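Local coordinates for ChrR-like cupin domain-containing protein (Ralstonia eutropha, PDB 3CJX) that is of unknown function but adopts a cupin-like beta-barrel fold and belongs to the ChrR-like cupin family, at residues A[67-71]-A[72-76]; A[137-140]-A[141-145]. All coordinates share one frame; numbering follows the deposited sequence.

Contact 1 (A[67-71]-A[72-76]); sequences MYTIS and GCWYY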
loop_
_atom_site.group_PDB
_atom_site.type_symbol
_atom_site.label_atom_id
_atom_site.label_comp_id
_atom_site.label_asym_id
_atom_site.label_seq_id
_atom_site.Cartn_x
_atom_site.Cartn_y
_atom_site.Cartn_z
HETATM N N MSE A 67 3.426 -8.629 3.907
HETATM C CA MSE A 67 3.905 -8.211 2.598
HETATM C C MSE A 67 4.655 -9.291 1.853
HETATM O O MSE A 67 5.525 -9.950 2.413
HETATM C CB MSE A 67 4.759 -6.961 2.754
HETATM C CG MSE A 67 5.488 -6.522 1.509
HETATM SE SE MSE A 67 5.515 -4.605 1.368
HETATM C CE MSE A 67 5.679 -4.217 3.293
ATOM N N TYR A 68 4.282 -9.440 0.581
ATOM C CA TYR A 68 4.883 -10.392 -0.309
ATOM C C TYR A 68 5.441 -9.669 -1.514
ATOM O O TYR A 68 4.716 -8.940 -2.219
ATOM C CB TYR A 68 3.854 -11.418 -0.768
ATOM C CG TYR A 68 4.409 -12.511 -1.668
ATOM C CD1 TYR A 68 5.047 -13.623 -1.126
ATOM C CD2 TYR A 68 4.258 -12.444 -3.047
ATOM C CE1 TYR A 68 5.532 -14.630 -1.929
ATOM C CE2 TYR A 68 4.737 -13.445 -3.867
ATOM C CZ TYR A 68 5.384 -14.532 -3.309
ATOM O OH TYR A 68 5.862 -15.532 -4.119
ATOM N N THR A 69 6.728 -9.896 -1.747
ATOM C CA THR A 69 7.415 -9.316 -2.876
ATOM C C THR A 69 7.328 -10.258 -4.053
ATOM O O THR A 69 7.823 -11.381 -4.002
ATOM C CB THR A 69 8.869 -9.087 -2.556
ATOM O OG1 THR A 69 8.956 -8.238 -1.411
ATOM C CG2 THR A 69 9.584 -8.447 -3.745
ATOM N N ILE A 70 6.700 -9.796 -5.119
ATOM C CA ILE A 70 6.543 -10.609 -6.321
ATOM C C ILE A 70 7.864 -10.531 -7.112
ATOM O O ILE A 70 8.431 -11.539 -7.539
ATOM C CB ILE A 70 5.320 -10.108 -7.149
ATOM C CG1 ILE A 70 4.036 -10.165 -6.279
ATOM C CG2 ILE A 70 5.167 -10.896 -8.485
ATOM C CD1 ILE A 70 2.900 -9.225 -6.721
ATOM N N SER A 71 8.364 -9.315 -7.281
ATOM C CA SER A 71 9.596 -9.125 -8.001
ATOM C C SER A 71 10.292 -7.854 -7.568
ATOM O O SER A 71 9.729 -7.008 -6.876
ATOM C CB SER A 71 9.349 -9.129 -9.519
ATOM O OG SER A 71 8.340 -8.215 -9.876
ATOM N N GLY A 72 11.547 -7.765 -7.973
ATOM C CA GLY A 72 12.394 -6.625 -7.690
ATOM C C GLY A 72 13.206 -6.813 -6.434
ATOM O O GLY A 72 13.600 -7.924 -6.094
ATOM N N CYS A 73 13.465 -5.697 -5.762
ATOM C CA CYS A 73 14.221 -5.698 -4.535
ATOM C C CYS A 73 13.938 -4.461 -3.681
ATOM O O CYS A 73 13.775 -3.342 -4.197
ATOM C CB CYS A 73 15.716 -5.765 -4.841
ATOM S SG CYS A 73 16.740 -5.553 -3.351
ATOM N N TRP A 74 13.866 -4.673 -2.371
ATOM C CA TRP A 74 13.713 -3.576 -1.431
ATOM C C TRP A 74 14.218 -3.991 -0.064
ATOM O O TRP A 74 14.333 -5.184 0.233
ATOM C CB TRP A 74 12.278 -3.101 -1.346
ATOM C CG TRP A 74 11.313 -4.038 -0.671
ATOM C CD1 TRP A 74 10.502 -4.953 -1.276
ATOM C CD2 TRP A 74 11.013 -4.102 0.730
ATOM N NE1 TRP A 74 9.744 -5.596 -0.340
ATOM C CE2 TRP A 74 10.036 -5.095 0.897
ATOM C CE3 TRP A 74 11.484 -3.421 1.855
ATOM C CZ2 TRP A 74 9.505 -5.418 2.142
ATOM C CZ3 TRP A 74 10.961 -3.747 3.102
ATOM C CH2 TRP A 74 9.988 -4.740 3.234
ATOM N N TYR A 75 14.548 -3.003 0.757
ATOM C CA TYR A 75 15.058 -3.265 2.096
ATOM C C TYR A 75 14.761 -2.113 3.041
ATOM O O TYR A 75 14.508 -0.983 2.618
ATOM C CB TYR A 75 16.568 -3.474 2.044
ATOM C CG TYR A 75 17.332 -2.228 1.664
ATOM C CD1 TYR A 75 17.497 -1.875 0.323
ATOM C CD2 TYR A 75 17.875 -1.388 2.639
ATOM C CE1 TYR A 75 18.172 -0.728 -0.036
ATOM C CE2 TYR A 75 18.536 -0.231 2.288
ATOM C CZ TYR A 75 18.687 0.088 0.941
ATOM O OH TYR A 75 19.358 1.227 0.553
ATOM N N TYR A 76 14.790 -2.421 4.325
ATOM C CA TYR A 76 14.556 -1.425 5.343
ATOM C C TYR A 76 15.934 -0.909 5.727
ATOM O O TYR A 76 16.860 -1.686 5.940
ATOM C CB TYR A 76 13.803 -1.981 6.562
ATOM C CG TYR A 76 12.306 -2.237 6.393
ATOM C CD1 TYR A 76 11.469 -1.290 5.803
ATOM C CD2 TYR A 76 11.702 -3.362 6.957
ATOM C CE1 TYR A 76 10.092 -1.499 5.694
ATOM C CE2 TYR A 76 10.323 -3.567 6.875
ATOM C CZ TYR A 76 9.529 -2.635 6.237
ATOM O OH TYR A 76 8.178 -2.865 6.115
#
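Thr69 OG1 receives the indole N-H of Trp74, with NE1 3.0 Å away and an N-H...O angle of 141°. The hydroxyl sits at the pyrrole edge of the indole but tilted out of its plane, so the bond is neither straight nor flat. It gives the buried NE1 a partner, and it is made across the turn by which the chain passes from strand 67-71 into strand 73-76. OG1 of Thr69 lies beside the backbone N and anti to the carbonyl carbon, with the methyl anti to N, which turns the hydroxyl to the indole. Two residues earlier, selenomethionine Met67 reaches the benzo side of the same indole, SE lying 4.1 Å from Trp74 CZ2. Its line to the centroid of the six-membered ring is 46° off the normal, making this an oblique Met-aromatic contact. The Met67 methyl carries on past the indole until CE is 4.0 Å from Tyr76 OH, a hydroxyl that makes a weak hydrogen bond to Glu92 OE1. Within the second strand, Trp74 CZ3 stands over the centre of the Tyr76 ring, about 3.4 Å above its plane, while the Tyr76 ring lies at the edge of the indole, an edge-to-face placement. Gly72 turns the chain with a positive phi, a conformation readily available to glycine. Ile70 and Ser71 both face Glu111 in a classic beta bulge just before this turn. The two strands run at 148° to each other with axes 8.8 Å apart and belong to different sheets of the cupin-like fold. Strand 67-71 lies between strands 88-92 and 110-117, whereas strand 73-76 lies between 84-85 and 97-101; Phe100 and His98 of the latter stack on Trp74 and Tyr76, respectively.

Contact 2 (A[137-140]-A[141-145]); sequences VIKN and WVDRA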
loop_
_atom_site.group_PDB
_atom_site.type_symbol
_atom_site.label_atom_id
_atom_site.label_comp_id
_atom_site.label_asym_id
_atom_site.label_seq_id
_atom_site.Cartn_x
_atom_site.Cartn_y
_atom_site.Cartn_z
ATOM N N VAL A 137 -7.661 8.101 4.284
ATOM C CA VAL A 137 -6.843 9.079 3.570
ATOM C C VAL A 137 -6.419 8.541 2.211
ATOM O O VAL A 137 -6.545 9.226 1.188
ATOM C CB VAL A 137 -5.577 9.494 4.386
ATOM C CG1 VAL A 137 -4.587 10.269 3.496
ATOM C CG2 VAL A 137 -5.954 10.313 5.629
ATOM N N ILE A 138 -5.934 7.305 2.210
ATOM C CA ILE A 138 -5.486 6.656 0.988
ATOM C C ILE A 138 -6.649 6.512 0.017
ATOM O O ILE A 138 -6.488 6.781 -1.181
ATOM C CB ILE A 138 -4.821 5.293 1.246
ATOM C CG1 ILE A 138 -3.598 5.446 2.147
ATOM C CG2 ILE A 138 -4.346 4.693 -0.054
ATOM C CD1 ILE A 138 -2.556 6.402 1.594
ATOM N N LYS A 139 -7.818 6.139 0.528
ATOM C CA LYS A 139 -9.002 6.015 -0.324
ATOM C C LYS A 139 -9.336 7.336 -1.003
ATOM O O LYS A 139 -9.667 7.354 -2.185
ATOM C CB LYS A 139 -10.218 5.511 0.463
ATOM C CG LYS A 139 -11.413 5.103 -0.421
ATOM C CD LYS A 139 -12.529 4.458 0.411
ATOM C CE LYS A 139 -13.700 3.971 -0.433
ATOM N NZ LYS A 139 -14.353 5.058 -1.232
ATOM N N ASN A 140 -9.258 8.437 -0.263
ATOM C CA ASN A 140 -9.511 9.759 -0.866
ATOM C C ASN A 140 -8.556 10.029 -2.033
ATOM O O ASN A 140 -9.009 10.473 -3.093
ATOM C CB ASN A 140 -9.460 10.897 0.161
ATOM C CG ASN A 140 -10.611 10.834 1.163
ATOM O OD1 ASN A 140 -11.320 9.830 1.265
ATOM N ND2 ASN A 140 -10.797 11.907 1.908
ATOM N N TRP A 141 -7.261 9.774 -1.862
ATOM C CA TRP A 141 -6.340 9.981 -2.977
ATOM C C TRP A 141 -6.690 9.036 -4.116
ATOM O O TRP A 141 -6.682 9.446 -5.280
ATOM C CB TRP A 141 -4.873 9.787 -2.594
ATOM C CG TRP A 141 -3.982 9.986 -3.780
ATOM C CD1 TRP A 141 -3.455 11.161 -4.222
ATOM C CD2 TRP A 141 -3.561 8.985 -4.707
ATOM N NE1 TRP A 141 -2.714 10.949 -5.353
ATOM C CE2 TRP A 141 -2.774 9.623 -5.677
ATOM C CE3 TRP A 141 -3.777 7.608 -4.809
ATOM C CZ2 TRP A 141 -2.192 8.936 -6.722
ATOM C CZ3 TRP A 141 -3.196 6.928 -5.841
ATOM C CH2 TRP A 141 -2.411 7.585 -6.785
ATOM N N VAL A 142 -7.002 7.781 -3.786
ATOM C CA VAL A 142 -7.362 6.794 -4.821
ATOM C C VAL A 142 -8.540 7.282 -5.672
ATOM O O VAL A 142 -8.446 7.345 -6.899
ATOM C CB VAL A 142 -7.735 5.399 -4.219
ATOM C CG1 VAL A 142 -8.494 4.543 -5.262
ATOM C CG2 VAL A 142 -6.491 4.679 -3.645
ATOM N N ASP A 143 -9.631 7.656 -5.011
ATOM C CA ASP A 143 -10.838 8.099 -5.716
ATOM C C ASP A 143 -10.562 9.350 -6.538
ATOM O O ASP A 143 -11.118 9.507 -7.620
ATOM C CB ASP A 143 -11.999 8.322 -4.742
ATOM C CG ASP A 143 -12.524 7.023 -4.141
ATOM O OD1 ASP A 143 -12.455 5.970 -4.826
ATOM O OD2 ASP A 143 -13.034 7.067 -2.985
ATOM N N ARG A 144 -9.701 10.227 -6.027
ATOM C CA ARG A 144 -9.294 11.430 -6.758
ATOM C C ARG A 144 -8.393 11.043 -7.922
ATOM O O ARG A 144 -8.489 11.627 -9.006
ATOM C CB ARG A 144 -8.586 12.446 -5.826
ATOM C CG ARG A 144 -7.526 13.412 -6.498
ATOM C CD ARG A 144 -7.033 14.572 -5.571
ATOM N NE ARG A 144 -6.936 14.161 -4.161
ATOM C CZ ARG A 144 -7.891 14.323 -3.228
ATOM N NH1 ARG A 144 -9.056 14.929 -3.504
ATOM N NH2 ARG A 144 -7.681 13.877 -1.986
ATOM N N ALA A 145 -7.511 10.068 -7.694
ATOM C CA ALA A 145 -6.571 9.635 -8.732
ATOM C C ALA A 145 -7.316 8.991 -9.897
ATOM O O ALA A 145 -6.954 9.198 -11.052
ATOM C CB ALA A 145 -5.532 8.688 -8.151
#
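Lys139 and Asp143, one helical turn apart, are joined by a salt bridge in which NZ stands 3.0 Å from OD2. From CB the lysine chain sets out with CG anti to the backbone N (chi1 -169°), and CG already passes 3.6 Å from Asp143 OD2. CD continues the extended run to CE, 4.1 Å from that oxygen, before a bend at chi4 (-59°) turns NZ back to the syn lone pair of OD2. The other carboxylate oxygen, OD1, is hydrogen-bonded to Tyr155 OH, and NZ makes a weak hydrogen bond to the same hydroxyl. The same two residues are also joined through the backbone, Asp143 N donating to Lys139 O at 2.8 Å, one of four successive i to i+4 bonds through this part of helix 135-148. Ile138 CG2 meets Val142 CG2 at 4.2 Å, and these two side chains rest on Met37 and Pro34 of strand 30-38. With both carboxylate oxygens engaged, the Asp143 head group is held against rotation, and the nearby ammonium would be expected to favour its ionised form. The opposite charges would be expected to offset each other on this partly exposed flank of the helix.

Followed from the N terminus, the chain first reaches contact 1, where strand 65-71 ends and a short turn at Gly72 passes it to strand 73-76, linking the two sheets. It then runs through the strands from 84-85 to 129-133, in both sheets, before helix 135-148 opens and contact 2 spans successive turns within it; strand 156-157 follows later. The two contacts are therefore in series, neither nested nor crossed, and each is local in sequence. The centres of contact 1 and contact 2 are 24 Å apart, on opposite sides of the chain's centre, and their nearest atoms about 13 Å apart. Contact 1 joins sheet to sheet, whereas the helix of contact 2 rests against strand 30-38.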